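Local coordinates for protein YcaO (Methanopyrus kandleri, PDB 6CIB) that binds ADP and magnesium as a YcaO-family enzyme and probably uses ATP to drive thioamidation of peptide backbones, at residues 110-114 with 126-132; 201-207 with 219-225; 329-335 with 347-353. All blocks are in the same frame, centred on the assembly; numbering follows the deposited sequence.

The three contacts, each within a beta hairpin, follow one another along the chain. Contacts 1 and 3 share one antiparallel sheet, in which strands 113-118 and 332-336 are neighbours; their centres lie about 13 Å apart, and they touch through the salt bridge from Arg350 NH2 to Glu131 OE1. Contact 2 sits in a separate three-stranded sheet across the chain's centre, about 38 Å from contact 1 and about 30 Å from contact 3, centre to centre. Contact 3 carries the larger sheet to the nucleotide site, the Val347 side chain about 8 Å from ADP and that of Arg348 about 8 Å from magnesium, while that of Val219 in contact 2 is about 13 Å from ADP.

Contact 1. Residues 110-114 with 126-132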
loop_
_atom_site.group_PDB
_atom_site.type_symbol
_atom_site.label_atom_id
_atom_site.label_comp_id
_atom_site.label_asym_id
_atom_site.label_seq_id
_atom_site.Cartn_x
_atom_site.Cartn_y
_atom_site.Cartn_z
ATOM N N PRO A 110 2.658 19.948 -17.681
ATOM C CA PRO A 110 1.701 18.896 -18.084
ATOM C C PRO A 110 0.374 19.457 -18.591
ATOM O O PRO A 110 -0.038 20.546 -18.182
ATOM C CB PRO A 110 1.485 18.076 -16.805
ATOM C CG PRO A 110 2.106 18.850 -15.697
ATOM C CD PRO A 110 3.136 19.755 -16.299
ATOM N N ARG A 111 -0.281 18.707 -19.472
ATOM C CA ARG A 111 -1.455 19.190 -20.198
ATOM C C ARG A 111 -2.785 18.713 -19.604
ATOM O O ARG A 111 -3.806 19.409 -19.715
ATOM C CB ARG A 111 -1.354 18.789 -21.676
ATOM C CG ARG A 111 -2.152 19.672 -22.618
ATOM C CD ARG A 111 -2.527 18.922 -23.884
ATOM N NE ARG A 111 -3.661 19.559 -24.554
ATOM C CZ ARG A 111 -4.569 18.929 -25.299
ATOM N NH1 ARG A 111 -4.515 17.610 -25.490
ATOM N NH2 ARG A 111 -5.553 19.630 -25.842
ATOM N N GLU A 112 -2.762 17.528 -18.991
ATOM C CA GLU A 112 -3.947 16.898 -18.401
ATOM C C GLU A 112 -3.873 16.921 -16.878
ATOM O O GLU A 112 -2.873 16.506 -16.292
ATOM C CB GLU A 112 -4.090 15.450 -18.877
ATOM C CG GLU A 112 -4.598 15.277 -20.302
ATOM C CD GLU A 112 -3.543 15.543 -21.360
ATOM O OE1 GLU A 112 -2.384 15.100 -21.193
ATOM O OE2 GLU A 112 -3.880 16.200 -22.367
ATOM N N TRP A 113 -4.948 17.392 -16.256
ATOM C CA TRP A 113 -5.023 17.550 -14.809
ATOM C C TRP A 113 -6.300 16.938 -14.273
ATOM O O TRP A 113 -7.282 16.797 -15.007
ATOM C CB TRP A 113 -4.997 19.033 -14.420
ATOM C CG TRP A 113 -3.807 19.782 -14.921
ATOM C CD1 TRP A 113 -3.665 20.367 -16.148
ATOM C CD2 TRP A 113 -2.588 20.030 -14.215
ATOM N NE1 TRP A 113 -2.435 20.961 -16.249
ATOM C CE2 TRP A 113 -1.750 20.774 -15.079
ATOM C CE3 TRP A 113 -2.117 19.695 -12.935
ATOM C CZ2 TRP A 113 -0.466 21.193 -14.706
ATOM C CZ3 TRP A 113 -0.841 20.113 -12.563
ATOM C CH2 TRP A 113 -0.031 20.858 -13.447
ATOM N N VAL A 114 -6.264 16.571 -12.992
ATOM C CA VAL A 114 -7.459 16.212 -12.221
ATOM C C VAL A 114 -7.483 17.032 -10.925
ATOM O O VAL A 114 -6.460 17.177 -10.247
ATOM C CB VAL A 114 -7.536 14.696 -11.895
ATOM C CG1 VAL A 114 -8.923 14.326 -11.390
ATOM C CG2 VAL A 114 -7.210 13.843 -13.113
ATOM N N TYR A 126 -4.856 21.142 -8.348
ATOM C CA TYR A 126 -4.811 20.291 -9.539
ATOM C C TYR A 126 -3.573 19.409 -9.568
ATOM O O TYR A 126 -2.461 19.851 -9.270
ATOM C CB TYR A 126 -4.944 21.113 -10.828
ATOM C CG TYR A 126 -6.346 21.643 -11.030
ATOM C CD1 TYR A 126 -7.316 20.873 -11.682
ATOM C CD2 TYR A 126 -6.716 22.905 -10.540
ATOM C CE1 TYR A 126 -8.609 21.351 -11.857
ATOM C CE2 TYR A 126 -8.009 23.390 -10.703
ATOM C CZ TYR A 126 -8.949 22.610 -11.365
ATOM O OH TYR A 126 -10.228 23.083 -11.537
ATOM N N VAL A 127 -3.796 18.148 -9.919
ATOM C CA VAL A 127 -2.756 17.126 -9.926
ATOM C C VAL A 127 -2.681 16.591 -11.356
ATOM O O VAL A 127 -3.729 16.415 -11.988
ATOM C CB VAL A 127 -3.080 16.028 -8.874
ATOM C CG1 VAL A 127 -2.190 14.802 -9.012
ATOM C CG2 VAL A 127 -2.926 16.591 -7.469
ATOM N N PRO A 128 -1.456 16.347 -11.879
ATOM C CA PRO A 128 -1.343 15.795 -13.239
ATOM C C PRO A 128 -2.046 14.452 -13.337
ATOM O O PRO A 128 -2.055 13.691 -12.358
ATOM C CB PRO A 128 0.170 15.606 -13.426
ATOM C CG PRO A 128 0.802 16.545 -12.443
ATOM C CD PRO A 128 -0.125 16.536 -11.263
ATOM N N ALA A 129 -2.639 14.178 -14.498
ATOM C CA ALA A 129 -3.309 12.898 -14.755
ATOM C C ALA A 129 -2.388 11.697 -14.523
ATOM O O ALA A 129 -2.846 10.668 -14.024
ATOM C CB ALA A 129 -3.909 12.866 -16.155
ATOM N N ASN A 130 -1.098 11.852 -14.840
ATOM C CA ASN A 130 -0.077 10.795 -14.652
ATOM C C ASN A 130 0.182 10.487 -13.173
ATOM O O ASN A 130 0.749 9.441 -12.838
ATOM C CB ASN A 130 1.244 11.178 -15.347
ATOM C CG ASN A 130 2.199 9.992 -15.527
ATOM O OD1 ASN A 130 1.891 9.017 -16.216
ATOM N ND2 ASN A 130 3.376 10.085 -14.919
ATOM N N GLU A 131 -0.225 11.409 -12.302
ATOM C CA GLU A 131 -0.120 11.233 -10.862
ATOM C C GLU A 131 -1.435 10.763 -10.239
ATOM O O GLU A 131 -1.546 10.655 -9.016
ATOM C CB GLU A 131 0.351 12.534 -10.196
ATOM C CG GLU A 131 1.793 12.922 -10.486
ATOM C CD GLU A 131 2.789 11.845 -10.102
ATOM O OE1 GLU A 131 2.656 11.244 -9.010
ATOM O OE2 GLU A 131 3.716 11.601 -10.895
ATOM N N VAL A 132 -2.427 10.477 -11.080
ATOM C CA VAL A 132 -3.725 10.028 -10.602
ATOM C C VAL A 132 -4.052 8.652 -11.191
ATOM O O VAL A 132 -4.348 7.699 -10.455
ATOM C CB VAL A 132 -4.839 11.058 -10.934
ATOM C CG1 VAL A 132 -6.208 10.532 -10.533
ATOM C CG2 VAL A 132 -4.582 12.382 -10.234
#
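Three backbone hydrogen bonds hold residues 110-114 to 126-132. Val114 N donates to Val127 O (2.7 Å) and Val127 N returns the bond to Val114 O (2.9 Å), while Ala129 N reaches Glu112 O (2.9 Å) just where the second strand gives way to a 3-10 turn at 129-131. Glu112 turns its carboxylate away, into salt bridges with Arg111 and Arg94. The pairing is that of an antiparallel beta hairpin, strands 113-118 and 124-128, at one edge of the five-stranded sheet, 124-128 outermost; Val114-Val127 is a hydrogen-bonded pair and Trp113-Pro128 a non-hydrogen-bonded one, its CA atoms 4.4 Å apart and its side chains diverging. Packing follows from this register. The Trp113 indole lies along the Tyr126-Pro128 backbone, CE3 at 3.8 Å from Tyr126 CB and CZ3 at 3.9 Å from Pro128 CD. Beyond it Pro110 CG meets Pro128 CG at 4.2 Å. Val114 CB approaches Val132 CG2 at 4.1 Å, and both valines also pack against Val335 of the adjoining strand.

Contact 2. Residues 201-207 with 219-225; sequences VGRVELR and VGAVTEA
Residues 203-207 and 219-224 run as extended antiparallel strands, their axes 4.6 Å apart at closest approach and 158° between N-to-C directions. Arg203-Glu224, Glu205-Val222 and Arg207-Gly220 are hydrogen-bonded pairs (CA-CA 4.8, 5.1 and 5.0 Å); Val204-Thr223 and Leu206-Ala221 are non-hydrogen-bonded (both 4.6 Å). Bonds run both ways: Arg203 N to Glu224 O and Glu224 N to Arg203 O 2.9 Å, Glu205 N to Val222 O 2.7 Å, Val222 N to Glu205 O 2.8 Å, Arg207 N to Gly220 O 2.7 Å, Gly220 N to Arg207 O 2.9 Å. Gly202 N also donates to Glu224 O (2.8 Å): Gly202 (phi/psi -97/-54) and the extended Arg203 (-141/145) oppose one residue in a classic beta bulge, where a CB on Gly202 would clash with that carbonyl. In this beta hairpin of a three-stranded antiparallel sheet 217-224 is central, and backbone hydrogen bonding of Leu206 with Leu184 meets the far side of 203-209.

Val204, Leu206, Ala221 and Thr223 share one face, under helix 241-260. Leu206 (m,t) brings CD2 to 3.8 Å from Ala221 CB, and Val204 CG2 lies 3.9 Å from Thr223 CG2. On the other face Glu205 (m,m) lies between Arg203 (chi1 m, chi2 -131°) and Arg207 (m,m,t): its OE2 is 2.8 Å from Arg203 NH1, out of the guanidinium plane, and its OE1 accepts from Arg207 NH2 at 2.8 Å. A long salt bridge, Arg203 NE to Glu224 OE1 (3.8 Å), crosses to Glu224 (t,t), which also pairs with Lys286. Alternation thus gives one mainly apolar face and one where the carboxylates of Glu205 and Glu224 lie among basic groups.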
loop_
_atom_site.group_PDB
_atom_site.type_symbol
_atom_site.label_atom_id
_atom_site.label_comp_id
_atom_site.label_asym_id
_atom_site.label_seq_id
_atom_site.Cartn_x
_atom_site.Cartn_y
_atom_site.Cartn_z
ATOM N N VAL A 201 8.904 -21.552 4.195
ATOM C CA VAL A 201 10.176 -21.166 3.571
ATOM C C VAL A 201 11.331 -21.584 4.486
ATOM O O VAL A 201 11.231 -22.605 5.165
ATOM C CB VAL A 201 10.201 -19.654 3.189
ATOM C CG1 VAL A 201 9.338 -19.395 1.958
ATOM C CG2 VAL A 201 9.757 -18.768 4.355
ATOM N N GLY A 202 12.427 -20.830 4.500
ATOM C CA GLY A 202 13.524 -21.101 5.425
ATOM C C GLY A 202 13.427 -20.234 6.663
ATOM O O GLY A 202 13.440 -20.742 7.791
ATOM N N ARG A 203 13.331 -18.920 6.443
ATOM C CA ARG A 203 13.253 -17.932 7.512
ATOM C C ARG A 203 12.273 -16.807 7.178
ATOM O O ARG A 203 12.135 -16.415 6.017
ATOM C CB ARG A 203 14.638 -17.339 7.818
ATOM C CG ARG A 203 15.618 -18.303 8.474
ATOM C CD ARG A 203 16.269 -17.690 9.701
ATOM N NE ARG A 203 17.369 -16.790 9.359
ATOM C CZ ARG A 203 17.965 -15.958 10.212
ATOM N NH1 ARG A 203 17.571 -15.887 11.483
ATOM N NH2 ARG A 203 18.959 -15.184 9.790
ATOM N N VAL A 204 11.589 -16.304 8.205
ATOM C CA VAL A 204 10.788 -15.087 8.086
ATOM C C VAL A 204 11.286 -14.108 9.141
ATOM O O VAL A 204 11.190 -14.373 10.337
ATOM C CB VAL A 204 9.262 -15.336 8.214
ATOM C CG1 VAL A 204 8.500 -14.012 8.226
ATOM C CG2 VAL A 204 8.750 -16.209 7.074
ATOM N N GLU A 205 11.808 -12.980 8.675
ATOM C CA GLU A 205 12.453 -11.984 9.533
ATOM C C GLU A 205 11.627 -10.702 9.584
ATOM O O GLU A 205 11.174 -10.220 8.545
ATOM C CB GLU A 205 13.847 -11.665 8.994
ATOM C CG GLU A 205 14.843 -12.815 9.015
ATOM C CD GLU A 205 15.509 -12.977 10.365
ATOM O OE1 GLU A 205 16.069 -11.984 10.884
ATOM O OE2 GLU A 205 15.473 -14.101 10.907
ATOM N N LEU A 206 11.439 -10.157 10.787
ATOM C CA LEU A 206 10.698 -8.905 10.973
ATOM C C LEU A 206 11.624 -7.735 11.287
ATOM O O LEU A 206 12.607 -7.894 12.007
ATOM C CB LEU A 206 9.616 -9.045 12.058
ATOM C CG LEU A 206 8.444 -9.996 11.788
ATOM C CD1 LEU A 206 7.604 -10.171 13.042
ATOM C CD2 LEU A 206 7.580 -9.527 10.623
ATOM N N ARG A 207 11.297 -6.572 10.723
ATOM C CA ARG A 207 12.054 -5.335 10.924
ATOM C C ARG A 207 11.125 -4.168 11.230
ATOM O O ARG A 207 10.052 -4.057 10.628
ATOM C CB ARG A 207 12.866 -4.983 9.675
ATOM C CG ARG A 207 13.849 -6.034 9.176
ATOM C CD ARG A 207 14.957 -6.340 10.172
ATOM N NE ARG A 207 15.805 -7.425 9.667
ATOM C CZ ARG A 207 15.822 -8.666 10.145
ATOM N NH1 ARG A 207 15.058 -9.009 11.179
ATOM N NH2 ARG A 207 16.631 -9.562 9.596
ATOM N N VAL A 219 6.511 -1.701 9.345
ATOM C CA VAL A 219 7.149 -3.004 9.565
ATOM C C VAL A 219 7.453 -3.661 8.219
ATOM O O VAL A 219 6.635 -3.627 7.304
ATOM C CB VAL A 219 6.276 -3.932 10.464
ATOM C CG1 VAL A 219 6.830 -5.353 10.559
ATOM C CG2 VAL A 219 6.141 -3.355 11.863
ATOM N N GLY A 220 8.645 -4.239 8.113
ATOM C CA GLY A 220 9.029 -5.058 6.974
ATOM C C GLY A 220 9.229 -6.497 7.397
ATOM O O GLY A 220 9.691 -6.769 8.508
ATOM N N ALA A 221 8.848 -7.415 6.511
ATOM C CA ALA A 221 9.113 -8.840 6.673
ATOM C C ALA A 221 9.897 -9.328 5.468
ATOM O O ALA A 221 9.539 -9.025 4.328
ATOM C CB ALA A 221 7.821 -9.629 6.824
ATOM N N VAL A 222 10.978 -10.060 5.726
ATOM C CA VAL A 222 11.808 -10.620 4.654
ATOM C C VAL A 222 11.955 -12.128 4.830
ATOM O O VAL A 222 12.033 -12.626 5.958
ATOM C CB VAL A 222 13.203 -9.929 4.510
ATOM C CG1 VAL A 222 13.055 -8.524 3.952
ATOM C CG2 VAL A 222 13.973 -9.902 5.826
ATOM N N THR A 223 11.968 -12.842 3.708
ATOM C CA THR A 223 12.132 -14.288 3.735
ATOM C C THR A 223 13.481 -14.743 3.194
ATOM O O THR A 223 14.067 -14.117 2.306
ATOM C CB THR A 223 10.996 -15.048 3.010
ATOM O OG1 THR A 223 11.017 -14.744 1.612
ATOM C CG2 THR A 223 9.632 -14.690 3.601
ATOM N N GLU A 224 13.966 -15.830 3.780
ATOM C CA GLU A 224 15.053 -16.618 3.236
ATOM C C GLU A 224 14.441 -17.956 2.852
ATOM O O GLU A 224 13.637 -18.511 3.599
ATOM C CB GLU A 224 16.137 -16.790 4.295
ATOM C CG GLU A 224 17.490 -17.224 3.758
ATOM C CD GLU A 224 18.567 -17.278 4.832
ATOM O OE1 GLU A 224 18.550 -16.439 5.763
ATOM O OE2 GLU A 224 19.440 -18.166 4.732
ATOM N N ALA A 225 14.793 -18.460 1.677
ATOM C CA ALA A 225 14.245 -19.720 1.172
ATOM C C ALA A 225 15.284 -20.412 0.307
ATOM O O ALA A 225 16.209 -19.760 -0.201
ATOM C CB ALA A 225 12.964 -19.469 0.378
#

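Contact 3. Residues 329-335 with 347-353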
loop_
_atom_site.group_PDB
_atom_site.type_symbol
_atom_site.label_atom_id
_atom_site.label_comp_id
_atom_site.label_asym_id
_atom_site.label_seq_id
_atom_site.Cartn_x
_atom_site.Cartn_y
_atom_site.Cartn_z
ATOM N N LEU A 329 7.060 16.403 4.499
ATOM C CA LEU A 329 6.933 15.592 3.277
ATOM C C LEU A 329 6.031 16.248 2.224
ATOM O O LEU A 329 5.494 15.564 1.353
ATOM C CB LEU A 329 6.423 14.182 3.625
ATOM C CG LEU A 329 7.188 13.317 4.636
ATOM C CD1 LEU A 329 6.445 12.016 4.901
ATOM C CD2 LEU A 329 8.613 13.025 4.201
ATOM N N GLY A 330 5.866 17.569 2.314
ATOM C CA GLY A 330 5.048 18.332 1.368
ATOM C C GLY A 330 3.558 18.231 1.648
ATOM O O GLY A 330 3.139 17.987 2.794
ATOM N N LYS A 331 2.766 18.422 0.593
ATOM C CA LYS A 331 1.297 18.499 0.688
ATOM C C LYS A 331 0.639 17.124 0.681
ATOM O O LYS A 331 1.122 16.212 0.002
ATOM C CB LYS A 331 0.726 19.327 -0.469
ATOM C CG LYS A 331 1.170 20.778 -0.490
ATOM C CD LYS A 331 0.716 21.441 -1.780
ATOM C CE LYS A 331 1.172 22.887 -1.829
ATOM N NZ LYS A 331 0.426 23.605 -2.898
ATOM N N VAL A 332 -0.463 16.996 1.422
ATOM C CA VAL A 332 -1.284 15.771 1.446
ATOM C C VAL A 332 -2.501 16.027 0.565
ATOM O O VAL A 332 -3.384 16.818 0.930
ATOM C CB VAL A 332 -1.723 15.383 2.885
ATOM C CG1 VAL A 332 -2.614 14.134 2.881
ATOM C CG2 VAL A 332 -0.509 15.156 3.773
ATOM N N ILE A 333 -2.524 15.386 -0.603
ATOM C CA ILE A 333 -3.593 15.590 -1.591
ATOM C C ILE A 333 -4.437 14.321 -1.769
ATOM O O ILE A 333 -3.895 13.219 -1.869
ATOM C CB ILE A 333 -3.027 16.072 -2.949
ATOM C CG1 ILE A 333 -2.224 17.384 -2.771
ATOM C CG2 ILE A 333 -4.143 16.247 -3.976
ATOM C CD1 ILE A 333 -1.346 17.772 -3.952
ATOM N N GLU A 334 -5.759 14.498 -1.791
ATOM C CA GLU A 334 -6.717 13.441 -2.105
ATOM C C GLU A 334 -7.430 13.745 -3.436
ATOM O O GLU A 334 -7.919 14.865 -3.648
ATOM C CB GLU A 334 -7.744 13.308 -0.976
ATOM C CG GLU A 334 -8.934 12.403 -1.289
ATOM C CD GLU A 334 -10.117 12.592 -0.350
ATOM O OE1 GLU A 334 -10.037 13.396 0.604
ATOM O OE2 GLU A 334 -11.148 11.924 -0.566
ATOM N N VAL A 335 -7.472 12.746 -4.316
ATOM C CA VAL A 335 -8.240 12.825 -5.559
ATOM C C VAL A 335 -9.324 11.751 -5.542
ATOM O O VAL A 335 -9.035 10.564 -5.388
ATOM C CB VAL A 335 -7.337 12.667 -6.815
ATOM C CG1 VAL A 335 -8.160 12.708 -8.099
ATOM C CG2 VAL A 335 -6.246 13.732 -6.849
ATOM N N VAL A 347 -10.082 6.418 -3.801
ATOM C CA VAL A 347 -9.258 7.629 -3.825
ATOM C C VAL A 347 -7.834 7.351 -4.284
ATOM O O VAL A 347 -7.336 6.218 -4.195
ATOM C CB VAL A 347 -9.204 8.389 -2.465
ATOM C CG1 VAL A 347 -10.597 8.770 -1.967
ATOM C CG2 VAL A 347 -8.425 7.617 -1.404
ATOM N N ARG A 348 -7.197 8.411 -4.775
ATOM C CA ARG A 348 -5.764 8.453 -4.910
ATOM C C ARG A 348 -5.225 9.505 -3.933
ATOM O O ARG A 348 -5.602 10.681 -3.995
ATOM C CB ARG A 348 -5.368 8.783 -6.349
ATOM C CG ARG A 348 -3.893 8.593 -6.644
ATOM C CD ARG A 348 -3.567 7.125 -6.903
ATOM N NE ARG A 348 -2.124 6.897 -6.896
ATOM C CZ ARG A 348 -1.329 7.006 -7.957
ATOM N NH1 ARG A 348 -1.822 7.330 -9.154
ATOM N NH2 ARG A 348 -0.027 6.787 -7.822
ATOM N N VAL A 349 -4.369 9.052 -3.023
ATOM C CA VAL A 349 -3.666 9.921 -2.075
ATOM C C VAL A 349 -2.265 10.134 -2.611
ATOM O O VAL A 349 -1.569 9.165 -2.937
ATOM C CB VAL A 349 -3.613 9.301 -0.658
ATOM C CG1 VAL A 349 -2.752 10.142 0.289
ATOM C CG2 VAL A 349 -5.023 9.145 -0.102
ATOM N N ARG A 350 -1.882 11.399 -2.744
ATOM C CA ARG A 350 -0.511 11.769 -3.085
ATOM C C ARG A 350 0.054 12.646 -1.969
ATOM O O ARG A 350 -0.623 13.557 -1.484
ATOM C CB ARG A 350 -0.432 12.523 -4.429
ATOM C CG ARG A 350 -1.208 11.929 -5.607
ATOM C CD ARG A 350 -0.752 10.529 -6.007
ATOM N NE ARG A 350 0.620 10.506 -6.514
ATOM C CZ ARG A 350 1.596 9.740 -6.034
ATOM N NH1 ARG A 350 1.365 8.894 -5.033
ATOM N NH2 ARG A 350 2.811 9.807 -6.578
ATOM N N VAL A 351 1.287 12.361 -1.565
ATOM C CA VAL A 351 2.012 13.221 -0.624
ATOM C C VAL A 351 3.216 13.746 -1.410
ATOM O O VAL A 351 4.110 12.969 -1.784
ATOM C CB VAL A 351 2.385 12.468 0.681
ATOM C CG1 VAL A 351 3.093 13.382 1.673
ATOM C CG2 VAL A 351 1.140 11.877 1.339
ATOM N N THR A 352 3.218 15.059 -1.675
ATOM C CA THR A 352 4.061 15.653 -2.744
ATOM C C THR A 352 5.563 15.499 -2.584
ATOM O O THR A 352 6.285 15.455 -3.580
ATOM C CB THR A 352 3.752 17.141 -3.012
ATOM O OG1 THR A 352 4.008 17.902 -1.826
ATOM C CG2 THR A 352 2.303 17.336 -3.466
ATOM N N GLY A 353 6.029 15.406 -1.340
ATOM C CA GLY A 353 7.452 15.190 -1.061
ATOM C C GLY A 353 7.777 13.888 -0.343
ATOM O O GLY A 353 8.885 13.742 0.175
#
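Thr352, in the p rotamer, turns OG1 onto the opposite backbone, where it accepts a hydrogen bond from Lys331 N (2.8 Å); its own N donates to Lys331 O (2.9 Å). The same rotamer puts CG2 at 3.7 Å from CD1 of Ile333 (m,t). Beside the threonine Gly330 has positive phi, and a CB there would collide with OG1; Gly353 N reaches Leu329 O at 2.8 Å. These residues extend the pairing past the open end of an antiparallel beta hairpin, strands 332-336 and 346-351 within the five-stranded sheet, its hydrogen-bonded pairs being Ile333-Arg350 (Ile333 N to Arg350 O 2.8 Å, Arg350 N to Ile333 O 2.9 Å) and Val335-Arg348. Val332, Glu334, Val349 and Val351 point to the face packed by helices 154-177 and 313-325. Val351 (t) sets CG1 at 3.9 Å from Leu329 CB, and the extended Glu334 lays OE2 at 3.5 Å from Val347 CG1. On the other face the arginines leave the partner strand: Arg350, m at its first three chi angles, folds over to salt bridges with Glu131 and Glu356, whereas Arg348 (t,p,t) sends NE to Asn146 O, its side chain about 4 Å from that of Leu148, a residue of the magnesium site.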